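Local coordinates for BAT-2 beta-lactamase (Bacillus atrophaeus, PDB 6W5G), which hydrolyses beta-lactam antibiotics as a class D beta-lactamase, an enzyme of antibiotic resistance from a Gram-positive Bacillus, at residues Q72-T77 and L168-L173; H146-G151 and D186-K191. All blocks are in the same frame, centred on the assembly; numbering follows the deposited sequence.

Contact 1 (Q72-T77 and L168-L173); sequences QTPQST and LKISPL
Gln72 and Ile170 form a single antiparallel, hydrogen-bonded bridge. Gln72 N donates to Ile170 O at 2.9 Å, and Ile170 N returns a 2.8 Å bond to Gln72 O. That oxygen also takes a CA-H...O contact from Lys169 CA at 3.2 Å; Thr73 CA makes a longer one to Leu168 O.

Pro74 supplies the apolar part. Its CG meets Leu168 CD2 at 4.0 Å, the two side chains crossing at about a right angle, and its CB meets Ile170 CG2 at 3.9 Å, CG2 standing between the backbone N and the carbonyl carbon while CG1 is anti to N (chi1 -174°). Gln72 NE2 rests on Pro172 CD at 3.7 Å while bonding to Asn243 OD1 and Glu70 O.

Further out, Thr73 OG1 donates to Gln75 OE1 at 2.7 Å. Ser76 opens a Ser-Thr-Phe-Lys sequence matching the S-x-x-K motif, and its OG bonds to OQ2 of the carboxylated lysine at position 79, consistent with the catalytic serine of class D enzymes.

The largely buried contact joins the loop between helices 65-68 and 81-88 to the start of helix 172-184, beside Trp226 of strand 225-233 and Ile51 of strand 48-54.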
ATOM      1  N   GLN A  72       3.377   1.463  12.840  1.00 10.78           N
ATOM      2  CA  GLN A  72       3.053   0.042  12.832  1.00 10.83           C
ATOM      3  C   GLN A  72       3.792  -0.632  11.687  1.00 10.22           C
ATOM      4  O   GLN A  72       4.270   0.025  10.760  1.00 11.24           O
ATOM      5  CB  GLN A  72       1.543  -0.177  12.697  1.00 10.50           C
ATOM      6  CG  GLN A  72       0.738   0.516  13.804  1.00 12.21           C
ATOM      7  CD  GLN A  72      -0.730   0.582  13.487  1.00 13.73           C
ATOM      8  OE1 GLN A  72      -1.383  -0.452  13.303  1.00 13.53           O
ATOM      9  NE2 GLN A  72      -1.263   1.800  13.401  1.00 13.86           N
ATOM     10  N   THR A  73       3.903  -1.952  11.763  1.00 10.04           N
ATOM     11  CA  THR A  73       4.622  -2.666  10.714  1.00  9.77           C
ATOM     12  C   THR A  73       3.818  -2.615   9.409  1.00  9.33           C
ATOM     13  O   THR A  73       2.592  -2.774   9.423  1.00  9.97           O
ATOM     14  CB  THR A  73       4.927  -4.112  11.143  1.00 10.06           C
ATOM     15  OG1 THR A  73       3.707  -4.816  11.431  1.00 10.76           O
ATOM     16  CG2 THR A  73       5.817  -4.110  12.394  1.00 10.33           C
ATOM     17  N   PRO A  74       4.471  -2.357   8.268  1.00  8.86           N
ATOM     18  CA  PRO A  74       3.706  -2.064   7.044  1.00  9.31           C
ATOM     19  C   PRO A  74       3.148  -3.293   6.340  1.00  8.64           C
ATOM     20  O   PRO A  74       2.223  -3.143   5.526  1.00  9.52           O
ATOM     21  CB  PRO A  74       4.728  -1.340   6.150  1.00  9.91           C
ATOM     22  CG  PRO A  74       6.061  -1.892   6.612  1.00 10.11           C
ATOM     23  CD  PRO A  74       5.909  -2.073   8.109  1.00  9.01           C
ATOM     24  N   GLN A  75       3.671  -4.484   6.618  1.00  9.36           N
ATOM     25  CA  GLN A  75       3.207  -5.697   5.926  1.00  9.01           C
ATOM     26  C   GLN A  75       3.365  -5.494   4.415  1.00  8.96           C
ATOM     27  O   GLN A  75       4.269  -4.774   3.963  1.00  9.21           O
ATOM     28  CB  GLN A  75       1.813  -6.099   6.392  1.00  9.00           C
ATOM     29  CG  GLN A  75       1.667  -6.125   7.906  1.00  9.24           C
ATOM     30  CD  GLN A  75       2.725  -6.991   8.572  1.00 10.53           C
ATOM     31  OE1 GLN A  75       3.514  -6.513   9.386  1.00 12.46           O
ATOM     32  NE2 GLN A  75       2.734  -8.283   8.236  1.00 10.47           N
ATOM     33  N   SER A  76       2.477  -6.106   3.619  1.00  8.78           N
ATOM     34  CA  SER A  76       2.607  -6.019   2.169  1.00  9.28           C
ATOM     35  C   SER A  76       2.349  -4.618   1.605  1.00  8.52           C
ATOM     36  O   SER A  76       2.542  -4.433   0.396  1.00  8.67           O
ATOM     37  CB  SER A  76       1.735  -7.068   1.472  1.00 10.44           C
ATOM     38  OG  SER A  76       2.158  -8.375   1.836  1.00 12.82           O
ATOM     39  N   THR A  77       1.941  -3.621   2.408  1.00  8.81           N
ATOM     40  CA  THR A  77       1.967  -2.266   1.862  1.00  9.10           C
ATOM     41  C   THR A  77       3.372  -1.865   1.451  1.00  8.67           C
ATOM     42  O   THR A  77       3.531  -0.953   0.634  1.00  9.55           O
ATOM     43  CB  THR A  77       1.397  -1.201   2.807  1.00  8.80           C
ATOM     44  OG1 THR A  77       2.267  -1.007   3.938  1.00  9.64           O
ATOM     45  CG2 THR A  77      -0.014  -1.558   3.257  1.00 10.50           C
ATOM     46  N   LEU A 168      10.713  -2.595  10.666  1.00 10.43           N
ATOM     47  CA  LEU A 168      10.278  -1.375  10.001  1.00 10.47           C
ATOM     48  C   LEU A 168       8.879  -1.012  10.471  1.00 10.21           C
ATOM     49  O   LEU A 168       7.991  -1.871  10.530  1.00 10.96           O
ATOM     50  CB  LEU A 168      10.289  -1.562   8.483  1.00  9.97           C
ATOM     51  CG  LEU A 168       9.850  -0.382   7.606  1.00 10.17           C
ATOM     52  CD1 LEU A 168      10.759   0.839   7.808  1.00 11.99           C
ATOM     53  CD2 LEU A 168       9.841  -0.796   6.135  1.00 10.94           C
ATOM     54  N   LYS A 169       8.690   0.258  10.830  1.00 11.11           N
ATOM     55  CA  LYS A 169       7.394   0.746  11.278  1.00 11.92           C
ATOM     56  C   LYS A 169       7.114   2.106  10.664  1.00 11.34           C
ATOM     57  O   LYS A 169       8.020   2.932  10.510  1.00 12.34           O
ATOM     58  CB  LYS A 169       7.301   0.822  12.815  1.00 13.95           C
ATOM     59  CG  LYS A 169       7.437  -0.539  13.478  1.00 16.88           C
ATOM     60  CD  LYS A 169       7.356  -0.457  14.973  1.00 20.90           C
ATOM     61  CE  LYS A 169       7.714  -1.797  15.580  1.00 24.02           C
ATOM     62  NZ  LYS A 169       7.581  -1.759  17.056  1.00 26.76           N
ATOM     63  N   ILE A 170       5.847   2.332  10.330  1.00 10.45           N
ATOM     64  CA  ILE A 170       5.399   3.550   9.664  1.00  9.69           C
ATOM     65  C   ILE A 170       3.972   3.820  10.123  1.00  9.84           C
ATOM     66  O   ILE A 170       3.190   2.883  10.316  1.00 11.14           O
ATOM     67  CB  ILE A 170       5.544   3.419   8.122  1.00 10.22           C
ATOM     68  CG1 ILE A 170       5.207   4.733   7.432  1.00 10.45           C
ATOM     69  CG2 ILE A 170       4.691   2.266   7.547  1.00 11.18           C
ATOM     70  CD1 ILE A 170       5.598   4.774   5.950  1.00 10.91           C
ATOM     71  N   SER A 171       3.634   5.095  10.338  1.00  9.83           N
ATOM     72  CA  SER A 171       2.284   5.377  10.809  1.00 10.24           C
ATOM     73  C   SER A 171       1.312   5.451   9.637  1.00 10.62           C
ATOM     74  O   SER A 171       1.717   5.656   8.485  1.00 10.55           O
ATOM     75  CB  SER A 171       2.240   6.693  11.588  1.00 10.58           C
ATOM     76  OG  SER A 171       2.372   7.801  10.731  1.00 11.61           O
ATOM     77  N   PRO A 172       0.015   5.256   9.901  1.00 10.35           N
ATOM     78  CA  PRO A 172      -0.976   5.490   8.841  1.00 10.28           C
ATOM     79  C   PRO A 172      -0.859   6.861   8.185  1.00 10.90           C
ATOM     80  O   PRO A 172      -0.986   6.954   6.956  1.00  9.88           O
ATOM     81  CB  PRO A 172      -2.310   5.263   9.568  1.00 11.05           C
ATOM     82  CG  PRO A 172      -1.969   4.219  10.600  1.00 10.05           C
ATOM     83  CD  PRO A 172      -0.583   4.589  11.074  1.00 10.09           C
ATOM     84  N   LEU A 173      -0.603   7.925   8.961  1.00 10.79           N
ATOM     85  CA  LEU A 173      -0.432   9.245   8.355  1.00 11.74           C
ATOM     86  C   LEU A 173       0.813   9.297   7.480  1.00 11.15           C
ATOM     87  O   LEU A 173       0.794   9.910   6.404  1.00 11.57           O
ATOM     88  CB  LEU A 173      -0.391  10.332   9.431  1.00 12.32           C
ATOM     89  CG  LEU A 173      -1.759  10.709  10.009  1.00 14.68           C
ATOM     90  CD1 LEU A 173      -1.613  11.454  11.327  1.00 16.17           C
ATOM     91  CD2 LEU A 173      -2.554  11.552   9.008  1.00 16.38           C
TER

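Contact 2 (H146-G151 and D186-K191); sequences HRISYG and DLPFDK
Ile148 and Pro188 meet between a helix end and a turn: a Schellman motif closes helix 138-147, with Ser149 at positive phi (51°), and an inverse gamma turn centred on Pro188 lies in the loop before helix 191-200.

The apolar contacts converge on one methyl. Ile148 CG2, anti to its carbonyl carbon while CG1 takes the position between N and C (chi1 68°), touches Pro188 CD at 3.9 Å. The same methyl approaches Phe189 CE2 obliquely at 4.1 Å and Leu187 CD2 at 4.4 Å. Ile148 crosses both Pro188 and Phe189 at about a right angle, and it is the CG2 branch that does the touching.

Within 186-191, a weak Phe189 N to Leu187 O bond, 3.0 Å, spans the gamma turn. Phe189 also stacks with Trp144 and touches Leu84 and Ile85 of helix 81-88, while Leu187 reaches His181 and Leu182 of helix 172-184. The contact thus packs the C-terminal end of helix 138-147 against the loop between helices 172-184 and 191-200, at the surface.

The remaining interaction lays Arg147, extended from CG to NE, antiparallel along the proline ring: Pro188 CB sits 3.3 Å above one face of the guanidinium plane, offset toward its rim.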
ATOM      1  N   HIS A 146      16.021   5.902   3.412  1.00 15.84           N
ATOM      2  CA  HIS A 146      16.398   7.186   3.984  1.00 18.33           C
ATOM      3  C   HIS A 146      16.054   8.315   3.028  1.00 18.67           C
ATOM      4  O   HIS A 146      15.569   9.372   3.450  1.00 18.70           O
ATOM      5  CB  HIS A 146      17.892   7.202   4.298  1.00 19.53           C
ATOM      6  CG  HIS A 146      18.336   8.425   5.040  1.00 21.39           C
ATOM      7  ND1 HIS A 146      17.857   8.746   6.293  1.00 22.37           N
ATOM      8  CD2 HIS A 146      19.198   9.413   4.702  1.00 22.52           C
ATOM      9  CE1 HIS A 146      18.412   9.875   6.696  1.00 23.46           C
ATOM     10  NE2 HIS A 146      19.229  10.300   5.750  1.00 23.92           N
ATOM     11  N   ARG A 147      16.302   8.109   1.735  1.00 17.70           N
ATOM     12  CA  ARG A 147      16.051   9.157   0.758  1.00 19.26           C
ATOM     13  C   ARG A 147      14.573   9.523   0.703  1.00 19.29           C
ATOM     14  O   ARG A 147      14.224  10.701   0.542  1.00 20.80           O
ATOM     15  CB  ARG A 147      16.551   8.705  -0.604  1.00 20.82           C
ATOM     16  CG  ARG A 147      16.690   9.808  -1.575  1.00 23.30           C
ATOM     17  CD  ARG A 147      17.533   9.351  -2.730  1.00 24.30           C
ATOM     18  NE  ARG A 147      17.540  10.350  -3.773  1.00 24.76           N
ATOM     19  CZ  ARG A 147      17.929  10.097  -5.013  1.00 23.61           C
ATOM     20  NH1 ARG A 147      18.346   8.880  -5.326  1.00 25.30           N
ATOM     21  NH2 ARG A 147      17.917  11.058  -5.921  1.00 24.57           N
ATOM     22  N   ILE A 148      13.687   8.536   0.857  1.00 18.12           N
ATOM     23  CA  ILE A 148      12.252   8.795   0.831  1.00 17.22           C
ATOM     24  C   ILE A 148      11.648   8.928   2.222  1.00 17.44           C
ATOM     25  O   ILE A 148      10.431   9.101   2.337  1.00 18.16           O
ATOM     26  CB  ILE A 148      11.481   7.774  -0.032  1.00 16.62           C
ATOM     27  CG1 ILE A 148      11.506   6.381   0.609  1.00 15.26           C
ATOM     28  CG2 ILE A 148      12.060   7.732  -1.448  1.00 17.67           C
ATOM     29  CD1 ILE A 148      10.479   5.409   0.000  1.00 16.19           C
ATOM     30  N   SER A 149      12.461   8.870   3.274  1.00 16.83           N
ATOM     31  CA  SER A 149      12.009   9.049   4.656  1.00 16.81           C
ATOM     32  C   SER A 149      10.812   8.152   4.983  1.00 15.53           C
ATOM     33  O   SER A 149       9.736   8.618   5.363  1.00 16.45           O
ATOM     34  CB  SER A 149      11.692  10.523   4.950  1.00 19.79           C
ATOM     35  OG  SER A 149      12.817  11.351   4.715  1.00 21.54           O
ATOM     36  N   TYR A 150      11.018   6.844   4.837  1.00 12.78           N
ATOM     37  CA  TYR A 150       9.934   5.871   4.999  1.00 11.43           C
ATOM     38  C   TYR A 150       9.902   5.366   6.439  1.00 11.98           C
ATOM     39  O   TYR A 150      10.641   4.451   6.811  1.00 12.41           O
ATOM     40  CB  TYR A 150      10.095   4.722   4.011  1.00 11.64           C
ATOM     41  CG  TYR A 150       8.876   3.827   3.893  1.00 11.02           C
ATOM     42  CD1 TYR A 150       8.720   2.713   4.721  1.00 11.30           C
ATOM     43  CD2 TYR A 150       7.879   4.091   2.953  1.00 11.24           C
ATOM     44  CE1 TYR A 150       7.605   1.888   4.615  1.00 11.22           C
ATOM     45  CE2 TYR A 150       6.764   3.269   2.838  1.00 11.34           C
ATOM     46  CZ  TYR A 150       6.631   2.171   3.672  1.00 11.42           C
ATOM     47  OH  TYR A 150       5.529   1.341   3.568  1.00 11.70           O
ATOM     48  N   GLY A 151       9.026   5.952   7.247  1.00 11.27           N
ATOM     49  CA  GLY A 151       8.848   5.483   8.609  1.00 11.71           C
ATOM     50  C   GLY A 151      10.128   5.575   9.414  1.00 12.14           C
ATOM     51  O   GLY A 151      10.915   6.525   9.283  1.00 13.48           O
ATOM     52  N   ASP A 186       6.137  13.398  -6.489  1.00 16.02           N
ATOM     53  CA  ASP A 186       7.112  14.117  -5.671  1.00 18.83           C
ATOM     54  C   ASP A 186       7.965  13.113  -4.894  1.00 17.50           C
ATOM     55  O   ASP A 186       8.021  13.120  -3.665  1.00 19.28           O
ATOM     56  CB  ASP A 186       6.392  15.060  -4.712  1.00 21.43           C
ATOM     57  CG  ASP A 186       5.686  16.201  -5.419  1.00 27.71           C
ATOM     58  OD1 ASP A 186       6.169  16.644  -6.486  1.00 31.30           O
ATOM     59  OD2 ASP A 186       4.646  16.661  -4.894  1.00 28.78           O
ATOM     60  N   LEU A 187       8.602  12.219  -5.636  1.00 15.54           N
ATOM     61  CA  LEU A 187       9.554  11.255  -5.108  1.00 13.63           C
ATOM     62  C   LEU A 187      10.740  11.224  -6.053  1.00 13.76           C
ATOM     63  O   LEU A 187      10.602  11.544  -7.239  1.00 16.23           O
ATOM     64  CB  LEU A 187       8.946   9.846  -5.051  1.00 13.89           C
ATOM     65  CG  LEU A 187       7.856   9.603  -4.011  1.00 13.15           C
ATOM     66  CD1 LEU A 187       7.238   8.228  -4.208  1.00 14.08           C
ATOM     67  CD2 LEU A 187       8.381   9.775  -2.583  1.00 13.48           C
ATOM     68  N   PRO A 188      11.911  10.814  -5.571  1.00 13.30           N
ATOM     69  CA  PRO A 188      13.102  10.805  -6.436  1.00 14.42           C
ATOM     70  C   PRO A 188      13.244   9.563  -7.304  1.00 15.15           C
ATOM     71  O   PRO A 188      14.336   8.997  -7.407  1.00 17.29           O
ATOM     72  CB  PRO A 188      14.259  10.919  -5.436  1.00 16.59           C
ATOM     73  CG  PRO A 188      13.739  10.311  -4.189  1.00 17.22           C
ATOM     74  CD  PRO A 188      12.232  10.489  -4.171  1.00 15.30           C
ATOM     75  N   PHE A 189      12.162   9.129  -7.937  1.00 13.19           N
ATOM     76  CA  PHE A 189      12.200   8.034  -8.897  1.00 12.18           C
ATOM     77  C   PHE A 189      11.922   8.577 -10.293  1.00 12.66           C
ATOM     78  O   PHE A 189      11.319   9.641 -10.454  1.00 13.64           O
ATOM     79  CB  PHE A 189      11.143   6.970  -8.557  1.00 11.84           C
ATOM     80  CG  PHE A 189      11.362   6.305  -7.226  1.00 11.86           C
ATOM     81  CD1 PHE A 189      12.383   5.381  -7.057  1.00 11.44           C
ATOM     82  CD2 PHE A 189      10.543   6.603  -6.143  1.00 12.77           C
ATOM     83  CE1 PHE A 189      12.587   4.762  -5.833  1.00 11.91           C
ATOM     84  CE2 PHE A 189      10.743   5.998  -4.916  1.00 12.12           C
ATOM     85  CZ  PHE A 189      11.778   5.078  -4.757  1.00 12.28           C
ATOM     86  N   ASP A 190      12.364   7.827 -11.306  1.00 11.69           N
ATOM     87  CA  ASP A 190      11.988   8.143 -12.678  1.00 12.81           C
ATOM     88  C   ASP A 190      10.468   8.148 -12.793  1.00 11.91           C
ATOM     89  O   ASP A 190       9.785   7.282 -12.237  1.00 12.07           O
ATOM     90  CB  ASP A 190      12.542   7.092 -13.651  1.00 15.03           C
ATOM     91  CG  ASP A 190      14.062   7.056 -13.705  1.00 18.25           C
ATOM     92  OD1 ASP A 190      14.712   8.042 -13.321  1.00 20.33           O
ATOM     93  OD2 ASP A 190      14.606   6.026 -14.179  1.00 18.50           O
ATOM     94  N   LYS A 191       9.936   9.135 -13.511  1.00 12.19           N
ATOM     95  CA  LYS A 191       8.485   9.210 -13.675  1.00 12.04           C
ATOM     96  C   LYS A 191       7.875   7.955 -14.291  1.00 12.27           C
ATOM     97  O   LYS A 191       6.828   7.504 -13.789  1.00 12.15           O
ATOM     98  CB  LYS A 191       8.086  10.480 -14.439  1.00 13.10           C
ATOM     99  CG  LYS A 191       8.301  11.767 -13.638  1.00 15.00           C
ATOM    100  CD  LYS A 191       8.060  13.020 -14.487  1.00 16.76           C
ATOM    101  CE  LYS A 191       6.573  13.261 -14.739  1.00 17.32           C
ATOM    102  NZ  LYS A 191       5.784  13.522 -13.487  1.00 17.53           N
TER

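The two contacts lie with centres about 16 Å apart and alternate along the chain, in the order 72-77, 146-151, 168-173, 186-191. Helix 172-184 runs between them: it begins within contact 1 and leads into the loop of contact 2, while helix 138-147 ends at contact 2. They also touch directly through Tyr150, whose CZ lies 3.6 Å from Ile170 CD1 and whose OH lies 3.8 Å from Pro74 CB. Contact 1 is buried; its segment 72-77 includes Ser76, and it lies against the six-stranded sheet. Contact 2 is peripheral, in the helical part. Tyr150, edge-to-face with Phe78 and Phe178, therefore links the surface helix end to the loop that carries Ser76.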